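Local coordinates for protein beta-galactosidase/beta-glucuronidase (Faecalibacterium prausnitzii L2-6, PDB 6MVF) that binds flavin mononucleotide and, as a family 2 glycoside hydrolase, probably splits beta-glycosidic bonds such as those of glucuronides, at residues S145-S150 with K368-H373; P359-F364 with I396-L401; T372-E377 with H414-L419. One frame throughout, in Å; residues are numbered along the deposited sequence.

In the fold
From the N terminus, the chain first meets the loop 145-150 of the sugar-binding domain, which waits until 368-373 for its partner; interaction 1 thus closes a loop of 217 residues and ties that domain to the TIM barrel. Interaction 2 starts inside this span, at 359-364 after strand 353-357, and ends beyond it at 396-401, so the two cross. Interaction 3 begins on Thr372 and His373, where interaction 1 ends, and runs to 414-419, crossing interaction 2 in turn. Interactions 2 and 3 are short closures within the barrel, between the loop after strand 353-357 and the end of strand 391-398, and between neighbouring outer helices. Tyr147, Phe360, Val374 and Leu416 bring all three together.

Interaction 1. Residues S145-S150 with K368-H373; sequences SMYPAS and KDAHTH
Ser145 lies against Asp369 and Ala370 at the start of helix 368-385, where a loop of the N-terminal sugar-binding domain docks on an outer helix of the TIM barrel. Small residues suit this place, because the CA atoms of Ser145 and Ala370 come within 3.8 Å. CB of Ser145 rests on the helix backbone, 3.5 Å from Asp369 O, while its OG is hydrogen-bonded to OE1 of Glu113. The same carboxylate oxygen is hydrogen-bonded to ND1 of His373, joining the two segments. Met146 points its CB away from the helix, but with CG anti to the backbone N (chi1 -179°), bends at chi2 and chi3, both 61°, bring SD round to 3.8 Å from His373 CE1, an oblique sulfur-aromatic approach. At Tyr147 the backbone enters the contact too: its N lies over one face of the imidazole of His373, toward the rim. The two rings are turned obliquely, their planes at 46°, and CD2 of Tyr147 lies 3.7 Å from CD2 of His373. Histidine suits its place by offering a flat ring to Met146 and Tyr147 and a nitrogen to Glu113. Putting a leucine at His373 would probably leave Glu113 OE1 without its bond to ND1 and Met146 SD without the ring beside it. The tyrosine's flat ring covers Ala370, with Tyr147 CE2 4.1 Å from Ala370 CB, while its hydroxyl, bonded to Lys365 N, also meets a water 2.6 Å from OH of Tyr147; that water donates a weak bond of 3.4 Å to Ala370 O.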
ATOM      1  N   SER A 145       6.065 -26.057  40.068  1.00 41.27           N
ATOM      2  CA  SER A 145       4.741 -25.485  39.851  1.00 43.06           C
ATOM      3  C   SER A 145       4.370 -25.312  38.379  1.00 48.47           C
ATOM      4  O   SER A 145       3.294 -24.783  38.089  1.00 42.88           O
ATOM      5  CB  SER A 145       4.636 -24.131  40.552  1.00 41.44           C
ATOM      6  OG  SER A 145       5.541 -23.196  39.984  1.00 39.27           O
ATOM      7  N   MET A 146       5.206 -25.755  37.442  1.00 51.32           N
ATOM      8  CA  MET A 146       5.035 -25.384  36.041  1.00 40.51           C
ATOM      9  C   MET A 146       4.060 -26.294  35.306  1.00 38.90           C
ATOM     10  O   MET A 146       4.099 -27.516  35.449  1.00 42.04           O
ATOM     11  CB  MET A 146       6.383 -25.416  35.321  1.00 39.53           C
ATOM     12  CG  MET A 146       6.313 -25.013  33.855  1.00 45.61           C
ATOM     13  SD  MET A 146       5.707 -23.318  33.630  1.00 41.16           S
ATOM     14  CE  MET A 146       6.981 -22.406  34.516  1.00 41.32           C
ATOM     15  N   TYR A 147       3.180 -25.682  34.515  1.00 42.00           N
ATOM     16  CA  TYR A 147       2.501 -26.330  33.401  1.00 38.72           C
ATOM     17  C   TYR A 147       2.750 -25.524  32.137  1.00 33.84           C
ATOM     18  O   TYR A 147       2.811 -24.289  32.202  1.00 37.27           O
ATOM     19  CB  TYR A 147       1.002 -26.424  33.614  1.00 31.66           C
ATOM     20  CG  TYR A 147       0.573 -27.295  34.754  1.00 33.94           C
ATOM     21  CD1 TYR A 147       0.260 -28.622  34.535  1.00 30.77           C
ATOM     22  CD2 TYR A 147       0.442 -26.780  36.043  1.00 32.29           C
ATOM     23  CE1 TYR A 147      -0.156 -29.429  35.553  1.00 36.68           C
ATOM     24  CE2 TYR A 147       0.016 -27.574  37.074  1.00 37.75           C
ATOM     25  CZ  TYR A 147      -0.286 -28.910  36.821  1.00 41.05           C
ATOM     26  OH  TYR A 147      -0.717 -29.746  37.823  1.00 34.78           O
ATOM     27  N   PRO A 148       2.888 -26.176  30.972  1.00 29.20           N
ATOM     28  CA  PRO A 148       2.897 -27.632  30.733  1.00 37.16           C
ATOM     29  C   PRO A 148       4.179 -28.316  31.199  1.00 34.90           C
ATOM     30  O   PRO A 148       5.218 -27.666  31.288  1.00 32.44           O
ATOM     31  CB  PRO A 148       2.775 -27.748  29.205  1.00 30.46           C
ATOM     32  CG  PRO A 148       3.386 -26.475  28.680  1.00 32.27           C
ATOM     33  CD  PRO A 148       3.043 -25.408  29.720  1.00 30.67           C
ATOM     34  N   ALA A 149       4.108 -29.612  31.491  1.00 36.04           N
ATOM     35  CA  ALA A 149       5.301 -30.336  31.904  1.00 37.69           C
ATOM     36  C   ALA A 149       5.419 -31.655  31.159  1.00 39.61           C
ATOM     37  O   ALA A 149       6.526 -32.086  30.824  1.00 40.13           O
ATOM     38  CB  ALA A 149       5.291 -30.564  33.412  1.00 36.15           C
ATOM     39  N   SER A 150       4.284 -32.290  30.878  1.00 39.61           N
ATOM     40  CA  SER A 150       4.252 -33.559  30.159  1.00 40.21           C
ATOM     41  C   SER A 150       3.241 -33.440  29.022  1.00 39.34           C
ATOM     42  O   SER A 150       2.030 -33.421  29.263  1.00 38.66           O
ATOM     43  CB  SER A 150       3.894 -34.711  31.100  1.00 35.02           C
ATOM     44  OG  SER A 150       3.954 -35.948  30.406  1.00 47.13           O
ATOM     45  N   LYS A 368       0.566 -26.393  46.575  1.00 36.69           N
ATOM     46  CA  LYS A 368      -0.108 -25.101  46.507  1.00 40.85           C
ATOM     47  C   LYS A 368       0.398 -24.262  45.346  1.00 45.56           C
ATOM     48  O   LYS A 368      -0.385 -23.527  44.735  1.00 45.89           O
ATOM     49  CB  LYS A 368       0.077 -24.322  47.807  1.00 33.93           C
ATOM     50  CG  LYS A 368      -0.654 -22.989  47.810  1.00 36.23           C
ATOM     51  CD  LYS A 368      -0.497 -22.246  49.124  1.00 50.08           C
ATOM     52  CE  LYS A 368       0.961 -21.869  49.396  1.00 58.96           C
ATOM     53  NZ  LYS A 368       1.398 -22.273  50.774  1.00 54.74           N
ATOM     54  N   ASP A 369       1.691 -24.359  45.020  1.00 46.04           N
ATOM     55  CA  ASP A 369       2.251 -23.518  43.967  1.00 48.97           C
ATOM     56  C   ASP A 369       1.796 -23.975  42.581  1.00 45.69           C
ATOM     57  O   ASP A 369       1.501 -23.142  41.716  1.00 44.42           O
ATOM     58  CB  ASP A 369       3.777 -23.489  44.084  1.00 51.00           C
ATOM     59  CG  ASP A 369       4.253 -22.530  45.182  1.00 56.94           C
ATOM     60  OD1 ASP A 369       3.392 -21.870  45.804  1.00 51.96           O
ATOM     61  OD2 ASP A 369       5.477 -22.426  45.418  1.00 55.57           O
ATOM     62  N   ALA A 370       1.704 -25.287  42.358  1.00 39.91           N
ATOM     63  CA  ALA A 370       1.126 -25.782  41.111  1.00 42.79           C
ATOM     64  C   ALA A 370      -0.367 -25.480  41.019  1.00 42.87           C
ATOM     65  O   ALA A 370      -0.884 -25.244  39.917  1.00 41.13           O
ATOM     66  CB  ALA A 370       1.362 -27.291  40.969  1.00 41.33           C
ATOM     67  N   HIS A 371      -1.079 -25.515  42.153  1.00 38.62           N
ATOM     68  CA  HIS A 371      -2.472 -25.082  42.165  1.00 42.03           C
ATOM     69  C   HIS A 371      -2.569 -23.597  41.838  1.00 41.84           C
ATOM     70  O   HIS A 371      -3.424 -23.178  41.052  1.00 41.65           O
ATOM     71  CB  HIS A 371      -3.123 -25.387  43.525  1.00 36.20           C
ATOM     72  CG  HIS A 371      -4.564 -24.972  43.630  1.00 34.33           C
ATOM     73  ND1 HIS A 371      -4.959 -23.781  44.207  1.00 41.64           N
ATOM     74  CD2 HIS A 371      -5.709 -25.596  43.248  1.00 39.71           C
ATOM     75  CE1 HIS A 371      -6.279 -23.684  44.171  1.00 30.99           C
ATOM     76  NE2 HIS A 371      -6.759 -24.771  43.593  1.00 36.50           N
ATOM     77  N   THR A 372      -1.679 -22.792  42.411  1.00 41.41           N
ATOM     78  CA  THR A 372      -1.696 -21.366  42.129  1.00 45.42           C
ATOM     79  C   THR A 372      -1.371 -21.082  40.663  1.00 45.38           C
ATOM     80  O   THR A 372      -2.021 -20.235  40.040  1.00 41.24           O
ATOM     81  CB  THR A 372      -0.735 -20.651  43.073  1.00 41.42           C
ATOM     82  OG1 THR A 372      -1.287 -20.698  44.394  1.00 38.94           O
ATOM     83  CG2 THR A 372      -0.515 -19.186  42.645  1.00 34.51           C
ATOM     84  N   HIS A 373      -0.394 -21.788  40.086  1.00 33.66           N
ATOM     85  CA  HIS A 373      -0.126 -21.624  38.660  1.00 42.73           C
ATOM     86  C   HIS A 373      -1.392 -21.824  37.828  1.00 46.44           C
ATOM     87  O   HIS A 373      -1.734 -20.984  36.986  1.00 44.55           O
ATOM     88  CB  HIS A 373       0.962 -22.597  38.207  1.00 40.41           C
ATOM     89  CG  HIS A 373       1.218 -22.583  36.727  1.00 44.97           C
ATOM     90  ND1 HIS A 373       2.348 -22.017  36.173  1.00 46.77           N
ATOM     91  CD2 HIS A 373       0.508 -23.095  35.690  1.00 44.27           C
ATOM     92  CE1 HIS A 373       2.313 -22.163  34.859  1.00 45.65           C
ATOM     93  NE2 HIS A 373       1.209 -22.816  34.540  1.00 46.06           N
TER
HETATM   94  O   HOH W   1      -2.085 -28.403  39.605  1.00 37.21           O

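Interaction 2. Residues P359-F364 with I396-L401; sequences PFISVF and ISNEIL
Phe360 and Ile400 are brought together by extended first torsions: in Phe360 the ring leaves opposite the backbone N (chi1 -171°), and in Ile400 CG1 takes the corresponding position (chi1 -157°). CB of Phe360 points toward 396-401, and the ring lies against the ethyl branch of Ile400. Ile400 CG1 stands over one face of the ring, off centre, in a CH-pi contact, and the terminal CD1 of Ile400 lies 3.7 Å from Phe360 CE1. At the ring's edge, near its plane, is the carbonyl oxygen of Ile396. A flat aromatic suits this place, giving a face to the isoleucine and an edge to the strand.

The backbones are joined as well. Asn398 N donates to Phe360 O at 3.1 Å, the N-H pointing within 19° of straight, and Ser362 N donates to Asn398 O at 3.1 Å. Together they make a single parallel bridge between Ile361 and Asn398, just after the inverse gamma turn centred on Phe360. The side chains of these two residues lie alongside one another and point the same way, with Ile361 CD1 3.3 Å from Asn398 ND2. The amide oxygen OD1 of Asn398 accepts hydrogen bonds from Asn453 ND2 and Arg333 NH2.

Two waters complete the contact. One lies 2.7 Å from Ser362 OG and donates to OE1 of Glu399; the other accepts from Phe364 N and donates 2.6 Å to Ile400 O. Asn398, the last residue of the fourth barrel strand, and Glu399 just after it are consistent with the Asn-Glu sequence found there in family 2 relatives. Strand 391-398 is flanked here by strand 428-433, while Phe360 packs outward on Val374 of helix 368-385 and Leu416 of helix 407-423.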
ATOM      1  N   PRO A 359      -2.851 -24.853  29.630  1.00 29.17           N
ATOM      2  CA  PRO A 359      -2.061 -26.095  29.495  1.00 32.10           C
ATOM      3  C   PRO A 359      -2.028 -26.957  30.753  1.00 28.00           C
ATOM      4  O   PRO A 359      -0.974 -27.461  31.133  1.00 34.53           O
ATOM      5  CB  PRO A 359      -0.659 -25.579  29.148  1.00 24.95           C
ATOM      6  CG  PRO A 359      -0.601 -24.254  29.821  1.00 25.64           C
ATOM      7  CD  PRO A 359      -1.993 -23.671  29.790  1.00 24.90           C
ATOM      8  N   PHE A 360      -3.173 -27.129  31.406  1.00 34.31           N
ATOM      9  CA  PHE A 360      -3.342 -28.085  32.505  1.00 33.31           C
ATOM     10  C   PHE A 360      -3.468 -29.483  31.891  1.00 32.75           C
ATOM     11  O   PHE A 360      -4.560 -30.000  31.641  1.00 33.17           O
ATOM     12  CB  PHE A 360      -4.565 -27.683  33.321  1.00 33.76           C
ATOM     13  CG  PHE A 360      -4.734 -28.439  34.598  1.00 44.95           C
ATOM     14  CD1 PHE A 360      -3.674 -29.148  35.151  1.00 40.01           C
ATOM     15  CD2 PHE A 360      -5.980 -28.452  35.243  1.00 40.53           C
ATOM     16  CE1 PHE A 360      -3.847 -29.848  36.336  1.00 41.65           C
ATOM     17  CE2 PHE A 360      -6.167 -29.152  36.420  1.00 35.60           C
ATOM     18  CZ  PHE A 360      -5.105 -29.851  36.972  1.00 44.54           C
ATOM     19  N   ILE A 361      -2.320 -30.104  31.615  1.00 28.79           N
ATOM     20  CA  ILE A 361      -2.264 -31.219  30.678  1.00 32.62           C
ATOM     21  C   ILE A 361      -1.570 -32.437  31.291  1.00 38.43           C
ATOM     22  O   ILE A 361      -0.528 -32.315  31.947  1.00 37.40           O
ATOM     23  CB  ILE A 361      -1.564 -30.788  29.368  1.00 31.34           C
ATOM     24  CG1 ILE A 361      -1.590 -31.906  28.323  1.00 32.17           C
ATOM     25  CG2 ILE A 361      -0.153 -30.318  29.635  1.00 31.92           C
ATOM     26  CD1 ILE A 361      -1.628 -31.382  26.888  1.00 34.27           C
ATOM     27  N   SER A 362      -2.175 -33.613  31.077  1.00 33.80           N
ATOM     28  CA  SER A 362      -1.555 -34.936  31.196  1.00 34.57           C
ATOM     29  C   SER A 362      -1.386 -35.447  32.621  1.00 36.33           C
ATOM     30  O   SER A 362      -1.904 -36.517  32.951  1.00 38.86           O
ATOM     31  CB  SER A 362      -0.186 -34.969  30.521  1.00 32.17           C
ATOM     32  OG  SER A 362      -0.300 -35.258  29.147  1.00 39.21           O
ATOM     33  N   VAL A 363      -0.638 -34.716  33.448  1.00 35.64           N
ATOM     34  CA  VAL A 363      -0.115 -35.204  34.723  1.00 33.39           C
ATOM     35  C   VAL A 363      -0.376 -34.146  35.780  1.00 34.95           C
ATOM     36  O   VAL A 363       0.227 -33.067  35.745  1.00 36.90           O
ATOM     37  CB  VAL A 363       1.387 -35.512  34.654  1.00 35.43           C
ATOM     38  CG1 VAL A 363       1.917 -35.785  36.054  1.00 27.08           C
ATOM     39  CG2 VAL A 363       1.673 -36.672  33.692  1.00 24.87           C
ATOM     40  N   PHE A 364      -1.246 -34.453  36.732  1.00 36.57           N
ATOM     41  CA  PHE A 364      -1.503 -33.516  37.813  1.00 32.21           C
ATOM     42  C   PHE A 364      -0.283 -33.426  38.720  1.00 41.61           C
ATOM     43  O   PHE A 364       0.295 -34.450  39.108  1.00 45.87           O
ATOM     44  CB  PHE A 364      -2.727 -33.945  38.613  1.00 37.09           C
ATOM     45  CG  PHE A 364      -2.991 -33.081  39.797  1.00 44.39           C
ATOM     46  CD1 PHE A 364      -3.603 -31.844  39.643  1.00 36.91           C
ATOM     47  CD2 PHE A 364      -2.617 -33.494  41.069  1.00 40.20           C
ATOM     48  CE1 PHE A 364      -3.847 -31.038  40.738  1.00 37.67           C
ATOM     49  CE2 PHE A 364      -2.855 -32.687  42.165  1.00 44.18           C
ATOM     50  CZ  PHE A 364      -3.471 -31.456  42.000  1.00 41.55           C
ATOM     51  N   ILE A 396     -10.787 -26.639  30.652  1.00 27.52           N
ATOM     52  CA  ILE A 396     -10.068 -26.576  31.923  1.00 31.18           C
ATOM     53  C   ILE A 396      -8.944 -27.607  32.063  1.00 30.88           C
ATOM     54  O   ILE A 396      -8.065 -27.418  32.919  1.00 31.42           O
ATOM     55  CB  ILE A 396     -11.033 -26.668  33.129  1.00 35.44           C
ATOM     56  CG1 ILE A 396     -11.753 -28.014  33.176  1.00 33.20           C
ATOM     57  CG2 ILE A 396     -12.044 -25.491  33.144  1.00 28.90           C
ATOM     58  CD1 ILE A 396     -12.447 -28.253  34.501  1.00 35.30           C
ATOM     59  N   SER A 397      -8.930 -28.670  31.251  1.00 25.86           N
ATOM     60  CA  SER A 397      -7.804 -29.612  31.238  1.00 29.13           C
ATOM     61  C   SER A 397      -7.870 -30.489  29.996  1.00 25.33           C
ATOM     62  O   SER A 397      -8.931 -30.672  29.395  1.00 28.43           O
ATOM     63  CB  SER A 397      -7.764 -30.502  32.493  1.00 32.95           C
ATOM     64  OG  SER A 397      -8.854 -31.409  32.533  1.00 29.32           O
ATOM     65  N   ASN A 398      -6.719 -31.050  29.634  1.00 32.68           N
ATOM     66  CA  ASN A 398      -6.615 -32.037  28.559  1.00 33.34           C
ATOM     67  C   ASN A 398      -5.967 -33.299  29.111  1.00 31.69           C
ATOM     68  O   ASN A 398      -4.830 -33.252  29.592  1.00 33.15           O
ATOM     69  CB  ASN A 398      -5.796 -31.506  27.373  1.00 31.10           C
ATOM     70  CG  ASN A 398      -5.631 -32.543  26.271  1.00 37.10           C
ATOM     71  OD1 ASN A 398      -6.601 -32.884  25.582  1.00 34.30           O
ATOM     72  ND2 ASN A 398      -4.406 -33.049  26.094  1.00 33.47           N
ATOM     73  N   GLU A 399      -6.694 -34.415  29.060  1.00 29.67           N
ATOM     74  CA  GLU A 399      -6.119 -35.738  29.329  1.00 37.07           C
ATOM     75  C   GLU A 399      -5.429 -35.800  30.691  1.00 34.11           C
ATOM     76  O   GLU A 399      -4.408 -36.472  30.854  1.00 29.92           O
ATOM     77  CB  GLU A 399      -5.145 -36.141  28.218  1.00 32.59           C
ATOM     78  CG  GLU A 399      -5.803 -36.428  26.900  1.00 26.99           C
ATOM     79  CD  GLU A 399      -4.819 -36.982  25.880  1.00 44.37           C
ATOM     80  OE1 GLU A 399      -3.596 -36.912  26.151  1.00 47.59           O
ATOM     81  OE2 GLU A 399      -5.259 -37.483  24.812  1.00 43.08           O
ATOM     82  N   ILE A 400      -6.001 -35.107  31.682  1.00 29.76           N
ATOM     83  CA  ILE A 400      -5.349 -34.963  32.979  1.00 36.60           C
ATOM     84  C   ILE A 400      -5.215 -36.298  33.740  1.00 38.84           C
ATOM     85  O   ILE A 400      -4.419 -36.394  34.686  1.00 37.07           O
ATOM     86  CB  ILE A 400      -6.096 -33.894  33.815  1.00 31.65           C
ATOM     87  CG1 ILE A 400      -5.167 -33.315  34.886  1.00 35.40           C
ATOM     88  CG2 ILE A 400      -7.374 -34.459  34.435  1.00 29.17           C
ATOM     89  CD1 ILE A 400      -3.769 -32.950  34.368  1.00 31.99           C
ATOM     90  N   LEU A 401      -5.939 -37.344  33.334  1.00 33.49           N
ATOM     91  CA  LEU A 401      -5.831 -38.636  34.013  1.00 35.68           C
ATOM     92  C   LEU A 401      -4.684 -39.496  33.516  1.00 40.21           C
ATOM     93  O   LEU A 401      -4.540 -40.623  33.994  1.00 43.51           O
ATOM     94  CB  LEU A 401      -7.114 -39.454  33.867  1.00 34.43           C
ATOM     95  CG  LEU A 401      -8.409 -38.922  34.461  1.00 31.21           C
ATOM     96  CD1 LEU A 401      -9.454 -40.012  34.409  1.00 33.79           C
ATOM     97  CD2 LEU A 401      -8.192 -38.417  35.857  1.00 29.80           C
TER
HETATM   98  O   HOH W   2      -1.678 -34.868  26.811  1.00 32.64           O
HETATM   99  O   HOH W   3      -2.549 -36.764  36.498  1.00 35.43           O

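Interaction 3. Residues T372-E377 with H414-L419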
ATOM      1  N   THR A 372      -1.679 -22.792  42.411  1.00 41.41           N
ATOM      2  CA  THR A 372      -1.696 -21.366  42.129  1.00 45.42           C
ATOM      3  C   THR A 372      -1.371 -21.082  40.663  1.00 45.38           C
ATOM      4  O   THR A 372      -2.021 -20.235  40.040  1.00 41.24           O
ATOM      5  CB  THR A 372      -0.735 -20.651  43.073  1.00 41.42           C
ATOM      6  OG1 THR A 372      -1.287 -20.698  44.394  1.00 38.94           O
ATOM      7  CG2 THR A 372      -0.515 -19.186  42.645  1.00 34.51           C
ATOM      8  N   HIS A 373      -0.394 -21.788  40.086  1.00 33.66           N
ATOM      9  CA  HIS A 373      -0.126 -21.624  38.660  1.00 42.73           C
ATOM     10  C   HIS A 373      -1.392 -21.824  37.828  1.00 46.44           C
ATOM     11  O   HIS A 373      -1.734 -20.984  36.986  1.00 44.55           O
ATOM     12  CB  HIS A 373       0.962 -22.597  38.207  1.00 40.41           C
ATOM     13  CG  HIS A 373       1.218 -22.583  36.727  1.00 44.97           C
ATOM     14  ND1 HIS A 373       2.348 -22.017  36.173  1.00 46.77           N
ATOM     15  CD2 HIS A 373       0.508 -23.095  35.690  1.00 44.27           C
ATOM     16  CE1 HIS A 373       2.313 -22.163  34.859  1.00 45.65           C
ATOM     17  NE2 HIS A 373       1.209 -22.816  34.540  1.00 46.06           N
ATOM     18  N   VAL A 374      -2.103 -22.934  38.048  1.00 37.02           N
ATOM     19  CA  VAL A 374      -3.217 -23.270  37.166  1.00 35.77           C
ATOM     20  C   VAL A 374      -4.315 -22.215  37.275  1.00 36.98           C
ATOM     21  O   VAL A 374      -4.810 -21.713  36.258  1.00 33.11           O
ATOM     22  CB  VAL A 374      -3.726 -24.696  37.460  1.00 38.12           C
ATOM     23  CG1 VAL A 374      -5.191 -24.816  37.167  1.00 40.32           C
ATOM     24  CG2 VAL A 374      -2.952 -25.735  36.630  1.00 33.17           C
ATOM     25  N   MET A 375      -4.672 -21.820  38.507  1.00 38.55           N
ATOM     26  CA  MET A 375      -5.703 -20.794  38.694  1.00 38.19           C
ATOM     27  C   MET A 375      -5.298 -19.469  38.055  1.00 38.03           C
ATOM     28  O   MET A 375      -6.123 -18.806  37.415  1.00 42.46           O
ATOM     29  CB  MET A 375      -6.010 -20.575  40.184  1.00 38.38           C
ATOM     30  CG  MET A 375      -6.422 -21.811  41.000  1.00 33.09           C
ATOM     31  SD  MET A 375      -7.944 -22.602  40.464  1.00 35.95           S
ATOM     32  CE  MET A 375      -9.177 -21.480  41.117  1.00 35.74           C
ATOM     33  N   GLU A 376      -4.038 -19.050  38.231  1.00 40.92           N
ATOM     34  CA  GLU A 376      -3.598 -17.788  37.639  1.00 36.03           C
ATOM     35  C   GLU A 376      -3.689 -17.838  36.122  1.00 42.28           C
ATOM     36  O   GLU A 376      -4.132 -16.869  35.483  1.00 34.45           O
ATOM     37  CB  GLU A 376      -2.169 -17.474  38.052  1.00 34.40           C
ATOM     38  CG  GLU A 376      -1.954 -17.339  39.530  1.00 44.16           C
ATOM     39  CD  GLU A 376      -2.292 -15.974  40.059  1.00 50.88           C
ATOM     40  OE1 GLU A 376      -3.384 -15.457  39.742  1.00 56.80           O
ATOM     41  OE2 GLU A 376      -1.459 -15.413  40.802  1.00 58.95           O
ATOM     42  N   GLU A 377      -3.280 -18.972  35.534  1.00 31.68           N
ATOM     43  CA  GLU A 377      -3.295 -19.109  34.083  1.00 33.82           C
ATOM     44  C   GLU A 377      -4.716 -19.065  33.542  1.00 39.52           C
ATOM     45  O   GLU A 377      -4.951 -18.515  32.458  1.00 37.14           O
ATOM     46  CB  GLU A 377      -2.598 -20.403  33.665  1.00 31.00           C
ATOM     47  CG  GLU A 377      -2.164 -20.412  32.218  1.00 31.07           C
ATOM     48  CD  GLU A 377      -1.016 -21.387  31.915  1.00 36.44           C
ATOM     49  OE1 GLU A 377      -0.935 -22.470  32.545  1.00 44.45           O
ATOM     50  OE2 GLU A 377      -0.200 -21.074  31.021  1.00 32.11           O
ATOM     51  N   HIS A 414     -12.907 -28.662  40.217  1.00 35.88           N
ATOM     52  CA  HIS A 414     -14.034 -27.899  40.738  1.00 33.07           C
ATOM     53  C   HIS A 414     -13.646 -26.444  40.983  1.00 37.65           C
ATOM     54  O   HIS A 414     -14.436 -25.538  40.704  1.00 40.49           O
ATOM     55  CB  HIS A 414     -14.572 -28.550  42.016  1.00 38.66           C
ATOM     56  CG  HIS A 414     -15.208 -29.891  41.791  1.00 41.54           C
ATOM     57  ND1 HIS A 414     -14.789 -31.033  42.440  1.00 43.70           N
ATOM     58  CD2 HIS A 414     -16.236 -30.268  40.994  1.00 40.79           C
ATOM     59  CE1 HIS A 414     -15.522 -32.058  42.043  1.00 44.39           C
ATOM     60  NE2 HIS A 414     -16.406 -31.621  41.165  1.00 49.34           N
ATOM     61  N   ASP A 415     -12.430 -26.198  41.492  1.00 34.03           N
ATOM     62  CA  ASP A 415     -11.936 -24.827  41.634  1.00 36.48           C
ATOM     63  C   ASP A 415     -11.947 -24.097  40.296  1.00 36.67           C
ATOM     64  O   ASP A 415     -12.360 -22.933  40.219  1.00 37.67           O
ATOM     65  CB  ASP A 415     -10.515 -24.822  42.224  1.00 37.43           C
ATOM     66  CG  ASP A 415     -10.464 -25.375  43.664  1.00 43.99           C
ATOM     67  OD1 ASP A 415     -11.499 -25.333  44.354  1.00 43.11           O
ATOM     68  OD2 ASP A 415      -9.393 -25.853  44.112  1.00 44.70           O
ATOM     69  N   LEU A 416     -11.506 -24.774  39.232  1.00 36.08           N
ATOM     70  CA  LEU A 416     -11.466 -24.171  37.905  1.00 41.98           C
ATOM     71  C   LEU A 416     -12.870 -23.949  37.350  1.00 40.87           C
ATOM     72  O   LEU A 416     -13.137 -22.913  36.729  1.00 38.68           O
ATOM     73  CB  LEU A 416     -10.646 -25.051  36.952  1.00 40.18           C
ATOM     74  CG  LEU A 416      -9.125 -24.926  37.042  1.00 41.49           C
ATOM     75  CD1 LEU A 416      -8.412 -26.117  36.390  1.00 29.18           C
ATOM     76  CD2 LEU A 416      -8.690 -23.594  36.422  1.00 40.87           C
ATOM     77  N   GLN A 417     -13.777 -24.911  37.546  1.00 40.04           N
ATOM     78  CA  GLN A 417     -15.157 -24.696  37.118  1.00 38.40           C
ATOM     79  C   GLN A 417     -15.755 -23.495  37.835  1.00 39.74           C
ATOM     80  O   GLN A 417     -16.442 -22.672  37.219  1.00 35.71           O
ATOM     81  CB  GLN A 417     -16.003 -25.944  37.365  1.00 31.76           C
ATOM     82  CG  GLN A 417     -17.500 -25.725  37.130  1.00 34.06           C
ATOM     83  CD  GLN A 417     -17.864 -25.639  35.657  1.00 36.77           C
ATOM     84  OE1 GLN A 417     -17.009 -25.819  34.779  1.00 38.38           O
ATOM     85  NE2 GLN A 417     -19.135 -25.375  35.375  1.00 29.56           N
ATOM     86  N   LYS A 418     -15.470 -23.362  39.137  1.00 39.84           N
ATOM     87  CA  LYS A 418     -16.010 -22.247  39.901  1.00 38.35           C
ATOM     88  C   LYS A 418     -15.419 -20.922  39.435  1.00 42.83           C
ATOM     89  O   LYS A 418     -16.120 -19.904  39.398  1.00 40.84           O
ATOM     90  CB  LYS A 418     -15.758 -22.462  41.391  1.00 32.23           C
ATOM     91  CG  LYS A 418     -16.506 -21.464  42.268  1.00 45.59           C
ATOM     92  CD  LYS A 418     -15.793 -21.163  43.593  1.00 52.15           C
ATOM     93  CE  LYS A 418     -16.653 -20.245  44.477  1.00 56.31           C
ATOM     94  NZ  LYS A 418     -15.977 -19.816  45.740  1.00 58.11           N
ATOM     95  N   LEU A 419     -14.142 -20.922  39.043  1.00 38.32           N
ATOM     96  CA  LEU A 419     -13.501 -19.687  38.602  1.00 36.45           C
ATOM     97  C   LEU A 419     -14.038 -19.223  37.253  1.00 38.00           C
ATOM     98  O   LEU A 419     -14.231 -18.017  37.037  1.00 34.91           O
ATOM     99  CB  LEU A 419     -11.988 -19.883  38.530  1.00 42.77           C
ATOM    100  CG  LEU A 419     -11.209 -18.656  38.060  1.00 36.28           C
ATOM    101  CD1 LEU A 419     -11.384 -17.554  39.063  1.00 20.44           C
ATOM    102  CD2 LEU A 419      -9.746 -19.009  37.858  1.00 33.11           C
TER
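Apolar contacts carry most of the meeting between Met375 and Val374 on one helix and Leu416 and Leu419 on the other. Val374 CG1 sits against both methyls of Leu416, 3.6 Å from CD1 of Leu416, the two branched side chains crossing at about a right angle. Met375 buries the most surface: CG stands opposite the carbonyl carbon (chi1 -55°), and bends at chi2 and chi3 curl the flexible thioether across to the partner helix. Its SD lies 4.2 Å from Leu416 CD2, and its CE 4.1 Å from Leu419 CD2. The helices 368-385 and 407-423 are successive outer helices of the TIM barrel, following its third and fourth strands; the short segments run nearly parallel, at 22°, with axes 10.5 Å apart at their closest. That gap suits a long, unbranched methionine.

Among polar atoms, Met375 CE rests 3.6 Å from the backbone O of Asp415, whose OD2 is hydrogen-bonded to His371 NE2, a turn earlier on the first helix. Leu419 CD2 also lies by the backbone oxygen of Met375. The side chain of Leu419 lies about 4 Å from that of Lys379, which binds flavin mononucleotide, and about 7 Å from the flavin itself.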